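Local coordinates for nitroreductase family protein (Sphingopyxis sp., PDB 7DP1) that reduces dinitroaniline herbicides as an FMN- and NADPH-dependent nitroreductase, at the interface of chains A and B. Residues are numbered along the deposited sequence; one frame, centred on the assembly and turned at random. Chains: chain A/B, Nitroreductase family protein.

Contact 1: the interface of chains A and B. Residues chain A 47, 148-150, 152, 156; chain B 85-87, 151, 176, 198.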
ATOM      1  N   GLY A  47       6.213   1.852   8.438  1.00 32.63           N
ATOM      2  CA  GLY A  47       7.590   1.990   8.891  1.00 25.27           C
ATOM      3  C   GLY A  47       7.656   2.818  10.149  1.00 30.69           C
ATOM      4  O   GLY A  47       7.088   3.921  10.205  1.00 28.09           O
ATOM      5  N   PRO A 148       8.914   8.237  -0.323  1.00 35.57           N
ATOM      6  CA  PRO A 148       8.392   7.045  -1.001  1.00 29.82           C
ATOM      7  C   PRO A 148       8.044   5.865  -0.051  1.00 34.15           C
ATOM      8  O   PRO A 148       6.950   5.319  -0.176  1.00 29.84           O
ATOM      9  CB  PRO A 148       9.540   6.672  -1.961  1.00 40.28           C
ATOM     10  CG  PRO A 148      10.179   7.986  -2.290  1.00 43.43           C
ATOM     11  CD  PRO A 148      10.122   8.770  -0.983  1.00 43.19           C
ATOM     12  N   PRO A 149       8.930   5.496   0.901  1.00 27.60           N
ATOM     13  CA  PRO A 149       8.467   4.443   1.813  1.00 27.75           C
ATOM     14  C   PRO A 149       7.212   4.839   2.612  1.00 32.91           C
ATOM     15  O   PRO A 149       6.441   3.963   3.000  1.00 32.80           O
ATOM     16  CB  PRO A 149       9.647   4.263   2.769  1.00 31.52           C
ATOM     17  CG  PRO A 149      10.316   5.611   2.781  1.00 36.39           C
ATOM     18  CD  PRO A 149      10.220   6.066   1.343  1.00 37.86           C
ATOM     19  N   GLN A 150       7.041   6.125   2.926  1.00 26.87           N
ATOM     20  CA  GLN A 150       5.826   6.503   3.636  1.00 29.12           C
ATOM     21  C   GLN A 150       4.624   6.427   2.692  1.00 28.27           C
ATOM     22  O   GLN A 150       3.506   6.147   3.109  1.00 26.43           O
ATOM     23  CB  GLN A 150       5.947   7.887   4.258  1.00 27.48           C
ATOM     24  CG  GLN A 150       6.770   7.901   5.535  1.00 34.31           C
ATOM     25  CD  GLN A 150       8.250   7.826   5.269  1.00 33.70           C
ATOM     26  OE1 GLN A 150       8.761   8.507   4.386  1.00 37.70           O
ATOM     27  NE2 GLN A 150       8.954   7.015   6.046  1.00 30.89           N
ATOM     28  N   ALA A 152       4.348   4.110   0.539  1.00 27.29           N
ATOM     29  CA  ALA A 152       3.956   2.698   0.547  1.00 26.05           C
ATOM     30  C   ALA A 152       3.097   2.397   1.784  1.00 26.13           C
ATOM     31  O   ALA A 152       2.127   1.647   1.688  1.00 23.53           O
ATOM     32  CB  ALA A 152       5.189   1.772   0.480  1.00 23.92           C
ATOM     33  N   MET A 156      -0.671   0.653   2.121  1.00 23.19           N
ATOM     34  CA  MET A 156      -1.002  -0.421   3.058  1.00 23.07           C
ATOM     35  C   MET A 156      -2.299  -0.079   3.750  1.00 24.53           C
ATOM     36  O   MET A 156      -3.198  -0.917   3.858  1.00 22.79           O
ATOM     37  CB  MET A 156       0.129  -0.622   4.063  1.00 22.69           C
ATOM     38  CG  MET A 156       1.403  -1.208   3.429  1.00 25.74           C
ATOM     39  SD  MET A 156       2.744  -1.201   4.632  1.00 27.29           S
ATOM     40  CE  MET A 156       4.134  -1.197   3.475  1.00 27.28           C
TER
ATOM     41  N   TYR B  85      17.443   4.736  -0.490  1.00 45.24           N
ATOM     42  CA  TYR B  85      16.677   5.970  -0.388  1.00 41.35           C
ATOM     43  C   TYR B  85      16.706   6.388   1.073  1.00 54.50           C
ATOM     44  O   TYR B  85      17.394   5.761   1.882  1.00 60.27           O
ATOM     45  CB  TYR B  85      15.232   5.763  -0.855  1.00 33.79           C
ATOM     46  CG  TYR B  85      14.564   4.605  -0.152  1.00 44.36           C
ATOM     47  CD1 TYR B  85      13.944   4.778   1.079  1.00 43.04           C
ATOM     48  CD2 TYR B  85      14.584   3.328  -0.700  1.00 48.67           C
ATOM     49  CE1 TYR B  85      13.353   3.708   1.743  1.00 44.42           C
ATOM     50  CE2 TYR B  85      13.997   2.248  -0.044  1.00 43.03           C
ATOM     51  CZ  TYR B  85      13.379   2.449   1.174  1.00 43.92           C
ATOM     52  OH  TYR B  85      12.797   1.387   1.830  1.00 36.91           O
ATOM     53  N   ASP B  86      15.940   7.416   1.422  1.00 46.80           N
ATOM     54  CA  ASP B  86      15.814   7.831   2.811  1.00 41.74           C
ATOM     55  C   ASP B  86      14.694   7.097   3.515  1.00 42.61           C
ATOM     56  O   ASP B  86      13.518   7.307   3.213  1.00 42.50           O
ATOM     57  CB  ASP B  86      15.583   9.337   2.903  1.00 49.11           C
ATOM     58  CG  ASP B  86      16.850  10.119   2.704  1.00 57.54           C
ATOM     59  OD1 ASP B  86      17.925   9.491   2.617  1.00 61.79           O
ATOM     60  OD2 ASP B  86      16.774  11.356   2.644  1.00 67.65           O
ATOM     61  N   ILE B  87      15.051   6.217   4.441  1.00 44.02           N
ATOM     62  CA  ILE B  87      14.035   5.447   5.151  1.00 48.67           C
ATOM     63  C   ILE B  87      13.259   6.354   6.110  1.00 45.52           C
ATOM     64  O   ILE B  87      12.029   6.453   6.019  1.00 46.63           O
ATOM     65  CB  ILE B  87      14.646   4.263   5.887  1.00 47.73           C
ATOM     66  CG1 ILE B  87      15.306   3.328   4.869  1.00 47.58           C
ATOM     67  CG2 ILE B  87      13.577   3.495   6.656  1.00 46.70           C
ATOM     68  CD1 ILE B  87      15.748   2.021   5.473  1.00 46.92           C
ATOM     69  N   TRP B 151       4.957   3.382  -5.572  1.00 29.46           N
ATOM     70  CA  TRP B 151       5.373   2.847  -4.275  1.00 26.61           C
ATOM     71  C   TRP B 151       4.140   2.628  -3.415  1.00 25.72           C
ATOM     72  O   TRP B 151       4.095   1.692  -2.617  1.00 30.42           O
ATOM     73  CB  TRP B 151       6.375   3.770  -3.589  1.00 31.69           C
ATOM     74  CG  TRP B 151       7.758   3.553  -4.124  1.00 42.01           C
ATOM     75  CD1 TRP B 151       8.151   3.595  -5.441  1.00 43.73           C
ATOM     76  CD2 TRP B 151       8.934   3.260  -3.364  1.00 37.08           C
ATOM     77  NE1 TRP B 151       9.502   3.334  -5.538  1.00 45.90           N
ATOM     78  CE2 TRP B 151      10.003   3.123  -4.278  1.00 40.27           C
ATOM     79  CE3 TRP B 151       9.190   3.098  -2.002  1.00 41.34           C
ATOM     80  CZ2 TRP B 151      11.306   2.836  -3.865  1.00 46.79           C
ATOM     81  CZ3 TRP B 151      10.489   2.805  -1.596  1.00 47.07           C
ATOM     82  CH2 TRP B 151      11.530   2.682  -2.525  1.00 41.20           C
ATOM     83  N   GLU B 176      12.349  -2.685   6.247  1.00 33.46           N
ATOM     84  CA  GLU B 176      12.992  -1.705   5.395  1.00 31.30           C
ATOM     85  C   GLU B 176      14.483  -1.694   5.705  1.00 34.00           C
ATOM     86  O   GLU B 176      15.283  -1.108   4.962  1.00 31.26           O
ATOM     87  CB  GLU B 176      12.407  -0.313   5.639  1.00 36.69           C
ATOM     88  CG  GLU B 176      11.404   0.153   4.617  1.00 51.51           C
ATOM     89  CD  GLU B 176      10.449   1.192   5.189  1.00 54.26           C
ATOM     90  OE1 GLU B 176      10.664   1.643   6.334  1.00 58.28           O
ATOM     91  OE2 GLU B 176       9.487   1.561   4.489  1.00 58.81           O
ATOM     92  N   PHE B 198      12.705  -1.869  -2.305  1.00 36.91           N
ATOM     93  CA  PHE B 198      11.883  -1.155  -1.329  1.00 37.84           C
ATOM     94  C   PHE B 198      12.099  -1.763   0.057  1.00 38.29           C
ATOM     95  O   PHE B 198      12.551  -1.081   0.982  1.00 41.48           O
ATOM     96  CB  PHE B 198      10.385  -1.176  -1.722  1.00 30.95           C
ATOM     97  CG  PHE B 198       9.432  -0.864  -0.581  1.00 37.22           C
ATOM     98  CD1 PHE B 198       9.733   0.098   0.379  1.00 41.10           C
ATOM     99  CD2 PHE B 198       8.208  -1.498  -0.503  1.00 39.58           C
ATOM    100  CE1 PHE B 198       8.856   0.376   1.406  1.00 33.12           C
ATOM    101  CE2 PHE B 198       7.321  -1.219   0.520  1.00 32.19           C
ATOM    102  CZ  PHE B 198       7.653  -0.277   1.479  1.00 28.41           C
TER
HETATM  103  O   HOH W   1      11.346   8.890   3.649  1.00 42.40           O

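Contact 2: the interface of chains A and B. Residues chain A 34, 56-59; chain B 227-231.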
ATOM      1  N   LEU A  34     -18.547   3.599   8.533  1.00 48.85           N
ATOM      2  CA  LEU A  34     -17.283   4.146   8.030  1.00 47.33           C
ATOM      3  C   LEU A  34     -16.311   4.344   9.172  1.00 49.43           C
ATOM      4  O   LEU A  34     -15.123   4.009   9.069  1.00 44.68           O
ATOM      5  CB  LEU A  34     -17.491   5.468   7.299  1.00 41.30           C
ATOM      6  CG  LEU A  34     -17.854   5.435   5.816  1.00 47.14           C
ATOM      7  CD1 LEU A  34     -17.805   6.842   5.230  1.00 54.64           C
ATOM      8  CD2 LEU A  34     -16.876   4.523   5.089  1.00 40.07           C
ATOM      9  N   THR A  56      -9.346  13.132   4.633  1.00 37.06           N
ATOM     10  CA  THR A  56     -10.491  14.008   4.730  1.00 35.35           C
ATOM     11  C   THR A  56     -11.675  13.377   3.998  1.00 41.72           C
ATOM     12  O   THR A  56     -11.667  13.231   2.773  1.00 36.99           O
ATOM     13  CB  THR A  56     -10.171  15.385   4.163  1.00 43.48           C
ATOM     14  OG1 THR A  56      -9.095  15.939   4.928  1.00 40.45           O
ATOM     15  CG2 THR A  56     -11.399  16.316   4.249  1.00 37.05           C
ATOM     16  N   VAL A  57     -12.677  12.972   4.768  1.00 32.33           N
ATOM     17  CA  VAL A  57     -13.853  12.315   4.210  1.00 33.84           C
ATOM     18  C   VAL A  57     -14.957  13.310   3.986  1.00 44.92           C
ATOM     19  O   VAL A  57     -15.436  13.940   4.942  1.00 43.33           O
ATOM     20  CB  VAL A  57     -14.350  11.206   5.135  1.00 36.36           C
ATOM     21  CG1 VAL A  57     -15.548  10.503   4.532  1.00 43.87           C
ATOM     22  CG2 VAL A  57     -13.196  10.215   5.409  1.00 36.87           C
ATOM     23  N   VAL A  58     -15.388  13.444   2.732  1.00 45.26           N
ATOM     24  CA  VAL A  58     -16.434  14.417   2.439  1.00 44.91           C
ATOM     25  C   VAL A  58     -17.706  13.789   1.875  1.00 40.22           C
ATOM     26  O   VAL A  58     -17.679  12.716   1.276  1.00 46.70           O
ATOM     27  CB  VAL A  58     -15.930  15.505   1.464  1.00 46.47           C
ATOM     28  CG1 VAL A  58     -14.736  16.231   2.060  1.00 41.83           C
ATOM     29  CG2 VAL A  58     -15.588  14.904   0.105  1.00 45.40           C
ATOM     30  N   THR A  59     -18.831  14.456   2.121  1.00 46.46           N
ATOM     31  CA  THR A  59     -20.114  14.018   1.596  1.00 46.68           C
ATOM     32  C   THR A  59     -21.061  15.221   1.462  1.00 52.10           C
ATOM     33  O   THR A  59     -20.730  16.339   1.881  1.00 53.57           O
ATOM     34  CB  THR A  59     -20.766  12.953   2.491  1.00 48.60           C
ATOM     35  OG1 THR A  59     -21.854  12.334   1.786  1.00 52.42           O
ATOM     36  CG2 THR A  59     -21.306  13.601   3.776  1.00 45.00           C
TER
ATOM     37  N   ASP B 227     -10.770  13.421   9.179  1.00 40.17           N
ATOM     38  CA  ASP B 227     -11.587  14.621   9.253  1.00 36.01           C
ATOM     39  C   ASP B 227     -12.872  14.388   8.460  1.00 45.34           C
ATOM     40  O   ASP B 227     -12.812  13.939   7.311  1.00 53.36           O
ATOM     41  CB  ASP B 227     -10.818  15.822   8.711  1.00 43.00           C
ATOM     42  CG  ASP B 227     -11.577  17.120   8.884  1.00 70.93           C
ATOM     43  OD1 ASP B 227     -12.198  17.302   9.953  1.00 88.19           O
ATOM     44  OD2 ASP B 227     -11.546  17.961   7.962  1.00 75.21           O
ATOM     45  N   TRP B 228     -14.026  14.688   9.069  1.00 40.34           N
ATOM     46  CA  TRP B 228     -15.318  14.503   8.418  1.00 48.20           C
ATOM     47  C   TRP B 228     -15.915  15.832   7.941  1.00 57.14           C
ATOM     48  O   TRP B 228     -15.891  16.818   8.673  1.00 60.61           O
ATOM     49  CB  TRP B 228     -16.293  13.805   9.374  1.00 46.70           C
ATOM     50  CG  TRP B 228     -15.717  12.556   9.999  1.00 51.78           C
ATOM     51  CD1 TRP B 228     -14.856  12.490  11.055  1.00 46.51           C
ATOM     52  CD2 TRP B 228     -15.967  11.197   9.605  1.00 53.88           C
ATOM     53  NE1 TRP B 228     -14.548  11.183  11.331  1.00 46.01           N
ATOM     54  CE2 TRP B 228     -15.222  10.371  10.460  1.00 49.33           C
ATOM     55  CE3 TRP B 228     -16.751  10.603   8.610  1.00 56.94           C
ATOM     56  CZ2 TRP B 228     -15.244   8.984  10.364  1.00 51.81           C
ATOM     57  CZ3 TRP B 228     -16.768   9.229   8.510  1.00 49.95           C
ATOM     58  CH2 TRP B 228     -16.016   8.431   9.380  1.00 54.65           C
ATOM     59  N   GLN B 229     -16.448  15.868   6.718  1.00 49.19           N
ATOM     60  CA  GLN B 229     -17.033  17.105   6.199  1.00 45.74           C
ATOM     61  C   GLN B 229     -18.312  16.868   5.399  1.00 50.32           C
ATOM     62  O   GLN B 229     -18.339  16.024   4.488  1.00 52.14           O
ATOM     63  CB  GLN B 229     -16.033  17.850   5.321  1.00 47.64           C
ATOM     64  CG  GLN B 229     -14.812  18.403   6.045  1.00 48.07           C
ATOM     65  CD  GLN B 229     -13.976  19.295   5.140  1.00 49.24           C
ATOM     66  OE1 GLN B 229     -14.484  19.837   4.165  1.00 58.87           O
ATOM     67  NE2 GLN B 229     -12.692  19.443   5.453  1.00 52.07           N
ATOM     68  N   GLY B 230     -19.362  17.623   5.734  1.00 53.21           N
ATOM     69  CA  GLY B 230     -20.631  17.570   5.029  1.00 53.94           C
ATOM     70  C   GLY B 230     -21.624  16.548   5.553  1.00 60.36           C
ATOM     71  O   GLY B 230     -22.718  16.402   5.001  1.00 64.28           O
ATOM     72  N   PHE B 231     -21.267  15.872   6.643  1.00 54.50           N
ATOM     73  CA  PHE B 231     -22.142  14.875   7.250  1.00 53.45           C
ATOM     74  C   PHE B 231     -23.129  15.579   8.163  1.00 56.76           C
ATOM     75  O   PHE B 231     -23.043  16.793   8.318  1.00 62.22           O
ATOM     76  CB  PHE B 231     -21.340  13.855   8.058  1.00 48.76           C
ATOM     77  CG  PHE B 231     -20.521  12.913   7.222  1.00 52.36           C
ATOM     78  CD1 PHE B 231     -20.913  11.594   7.067  1.00 54.51           C
ATOM     79  CD2 PHE B 231     -19.339  13.335   6.626  1.00 49.19           C
ATOM     80  CE1 PHE B 231     -20.148  10.713   6.317  1.00 54.77           C
ATOM     81  CE2 PHE B 231     -18.579  12.466   5.861  1.00 49.92           C
ATOM     82  CZ  PHE B 231     -18.980  11.150   5.712  1.00 53.10           C
TER

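Contact 1: the interface of chains A and B
The six-membered ring of B:Trp151 carries A:Pro148 on one face. The proline CB sits 3.9 Å from the centre of that ring, a CH-pi contact displaced toward the rim. This packing belongs to the dimer interface typical of nitroreductase-family flavoenzymes, and helix 148-167 of both subunits takes part. B:Tyr85 closes in at the indole edge, in plane, with CE2. The indole rim in turn lies against one face of the tyrosine ring. At the tyrosine edge the hydroxyl OH donates 2.6 Å to B:Phe198 O, in the carbonyl plane and on a lone pair. That bond anchors the tip of the ring, while B:Trp151 CZ3 against one face limits its turning. The tyrosine CE1 corner meets A:Pro149 CG at 3.7 Å, the two side chains sliding past each other in opposite directions. With CG anti to the backbone N (chi1 161°), B:Phe198 carries its ring tip CZ to 3.4 Å from A:Ala152 CB. A:Met156 comes tip to tip with the same ring through its CE methyl. A:Gln150 is bent at chi2 (77°), and its amide turns toward chain B. Its NE2 donates to B:Ile87 O at 3.1 Å, straight and within the amide plane. Water 1 links A:Gln150 OE1 to B:Asp86 O, with 2.7 Å from the water oxygen to each. The B:Glu176 carboxylate lies beside A:Pro149 CB. Residues of both chains line FMN pockets: B:Phe198 and B:Glu176, A:Gly47 and A:Met156.

Contact 2: the interface of chains A and B
A:Val57 N donates to B:Asp227 O at 2.7 Å. A:Val57 O accepts from B:Gln229 N at 2.8 Å. A:Thr59 N then donates to B:Gln229 O at 2.9 Å. These backbone bonds join strand 226-229 of chain B, in parallel, to strand 54-59 of chain A. Side chains pack around the joined strands. A:Thr59 CG2 stands over the centre of the B:Phe231 ring, 3.5 Å from its centroid, as a CH-pi contact. The methyl gets there because it lies between the backbone N and the carbonyl carbon, while OG1 is anti to the N (chi1 -167°). A:Val57 CG1 touches the far end of the same ring, 3.7 Å from B:Phe231 CZ. The valine O lies in plane at the ring edge. On the opposite face B:Trp228 CE3 backs the phenylalanine, offset toward the rim, and so supports it from within chain B. The tip of this indole, CH2, meets A:Leu34 CB of helix 31-41 edge-on at 3.9 Å. B:Gln229 runs alongside A:Val58 and crosses A:Thr56 at a slant, with its NE2 near the threonine CG2. That NE2 donates to B:Asp227 OD2 at 3.1 Å, a nearly linear bond in the amide plane that fixes the rotation of the amide group. The chain B segment thus extends the sheet of chain A, a swapped C-terminal strand that ties the two subunits together.

Contact 1 and contact 2 are about 28 Å apart between the centres of their C-alpha atoms, and they share no residue. Contact 1 is side-chain packing around helix 148-167, near the flavin pockets. Contact 2 is strand pairing near the C-terminus of chain B, against strand 54-59 and helix 31-41 of chain A. The two-fold symmetry repeats each with the chains exchanged. Each subunit therefore both gives and receives a C-terminal segment. Contact 2 probably secures the dimer away from its middle, while contact 1 places residues of both chains where FMN binds.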